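Short chain dehydrogenase (A0QTM2 homolog) (Mycobacterium thermoresistibile, PDB 3SC4) probably catalyses NAD(P)-dependent oxidation or reduction as a member of the short-chain dehydrogenase family. Local coordinates at residues D143-L148 with K234-T239. Numbering follows the deposited sequence.
Sequences DNPHIL and KPSSYT
In this Rossmann-type fold, the loop linking helix 222-232 to strand 242-244 packs against the lead-in and first residue of strand 146-149. Lys234 O comes first along the loop and accepts twice. Asn144 ND2 donates to Lys234 O at 2.8 Å, with the oxygen lying in the amide plane. His146 NE2 lies 3.1 Å from Lys234 O and meets it at the ring edge, which implies a proton on NE2. Both N-H···O angles are 156°, yet both donors stand above the carbonyl plane. Asn144 gets there with CG anti to its backbone N (chi1 -175°). Pro235 opens a beta turn, made type I by helical-region backbone angles at Ser236 and Ser237 and closed by Tyr238 N bonding to Pro235 O at 2.8 Å. At its second position, Ser236 turns OG, anti to its own carbonyl carbon, to two acceptors, Asn144 OD1 at 3.0 Å and Pro145 O at 3.1 Å; its single proton can serve either. Tyr238 follows, with Lys234 CG 3.9 Å above one face of its ring, displaced toward the rim, and its carbonyl bonded to Asn192 on strand 190-195. The loop is tied to that strand again where Thr239 OG1 takes the N-H of Ser191.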
# COMPACT_ATOMS: atom_id res chain seq x y z
N ASP B 143 28.98 3.99 8.52
CA ASP B 143 29.07 4.77 9.75
C ASP B 143 27.70 5.17 10.27
O ASP B 143 27.41 5.01 11.47
CB ASP B 143 29.97 6.02 9.59
CG ASP B 143 31.48 5.68 9.66
OD1 ASP B 143 32.30 6.55 9.30
OD2 ASP B 143 31.85 4.55 10.07
N ASN B 144 26.84 5.64 9.38
CA ASN B 144 25.57 6.20 9.80
C ASN B 144 24.50 6.10 8.68
O ASN B 144 23.98 7.09 8.23
CB ASN B 144 25.86 7.65 10.19
CG ASN B 144 24.65 8.35 10.76
OD1 ASN B 144 23.98 7.80 11.65
ND2 ASN B 144 24.36 9.56 10.25
N PRO B 145 24.17 4.88 8.25
CA PRO B 145 23.36 4.69 7.03
C PRO B 145 21.88 5.08 7.15
O PRO B 145 21.25 4.79 8.17
CB PRO B 145 23.47 3.19 6.76
CG PRO B 145 23.79 2.60 8.11
CD PRO B 145 24.62 3.60 8.81
N HIS B 146 21.35 5.70 6.10
CA HIS B 146 19.99 6.22 6.10
C HIS B 146 19.24 5.85 4.85
O HIS B 146 19.74 6.08 3.75
CB HIS B 146 20.01 7.76 6.15
CG HIS B 146 19.93 8.31 7.52
ND1 HIS B 146 18.73 8.68 8.10
CD2 HIS B 146 20.88 8.53 8.46
CE1 HIS B 146 18.95 9.11 9.32
NE2 HIS B 146 20.25 9.03 9.57
N ILE B 147 18.04 5.32 5.00
CA ILE B 147 17.10 5.29 3.90
C ILE B 147 16.09 6.41 4.11
O ILE B 147 15.56 6.54 5.20
CB ILE B 147 16.37 3.98 3.79
CG1 ILE B 147 17.39 2.82 3.74
CG2 ILE B 147 15.48 4.04 2.56
CD1 ILE B 147 16.79 1.39 3.71
N LEU B 148 15.82 7.19 3.08
CA LEU B 148 14.88 8.31 3.20
C LEU B 148 13.94 8.26 2.02
O LEU B 148 14.39 8.22 0.86
CB LEU B 148 15.63 9.64 3.20
CG LEU B 148 14.79 10.87 3.52
CD1 LEU B 148 14.33 10.85 4.96
CD2 LEU B 148 15.62 12.12 3.26
N LYS B 234 21.39 12.85 11.02
CA LYS B 234 21.01 12.38 12.36
C LYS B 234 21.61 11.01 12.59
O LYS B 234 22.06 10.36 11.64
CB LYS B 234 19.50 12.33 12.55
CG LYS B 234 18.82 13.67 12.59
CD LYS B 234 18.88 14.37 13.95
CE LYS B 234 17.64 15.27 14.15
NZ LYS B 234 17.94 16.53 14.82
N PRO B 235 21.65 10.56 13.85
CA PRO B 235 22.13 9.20 14.06
C PRO B 235 21.14 8.18 13.50
O PRO B 235 19.93 8.46 13.39
CB PRO B 235 22.25 9.09 15.59
CG PRO B 235 21.63 10.34 16.15
CD PRO B 235 21.64 11.36 15.08
N SER B 236 21.65 7.01 13.14
CA SER B 236 20.82 5.95 12.57
C SER B 236 19.75 5.43 13.56
O SER B 236 18.86 4.67 13.17
CB SER B 236 21.71 4.82 12.03
OG SER B 236 22.51 5.28 10.95
N SER B 237 19.82 5.85 14.83
CA SER B 237 18.74 5.60 15.79
C SER B 237 17.50 6.49 15.52
O SER B 237 16.40 6.22 15.99
CB SER B 237 19.27 5.84 17.22
OG SER B 237 19.80 7.15 17.36
N TYR B 238 17.69 7.58 14.79
CA TYR B 238 16.55 8.45 14.40
C TYR B 238 15.83 7.81 13.22
O TYR B 238 16.18 8.04 12.08
CB TYR B 238 17.10 9.81 14.05
CG TYR B 238 16.11 10.88 13.70
CD1 TYR B 238 15.48 11.64 14.71
CD2 TYR B 238 15.85 11.20 12.37
CE1 TYR B 238 14.61 12.68 14.38
CE2 TYR B 238 14.98 12.23 12.04
CZ TYR B 238 14.37 12.96 13.05
OH TYR B 238 13.50 13.97 12.71
N THR B 239 14.83 6.99 13.51
CA THR B 239 14.29 6.03 12.55
C THR B 239 12.81 5.80 12.80
O THR B 239 12.28 6.06 13.89
CB THR B 239 15.06 4.70 12.66
OG1 THR B 239 14.78 3.87 11.53
CG2 THR B 239 14.69 3.97 13.97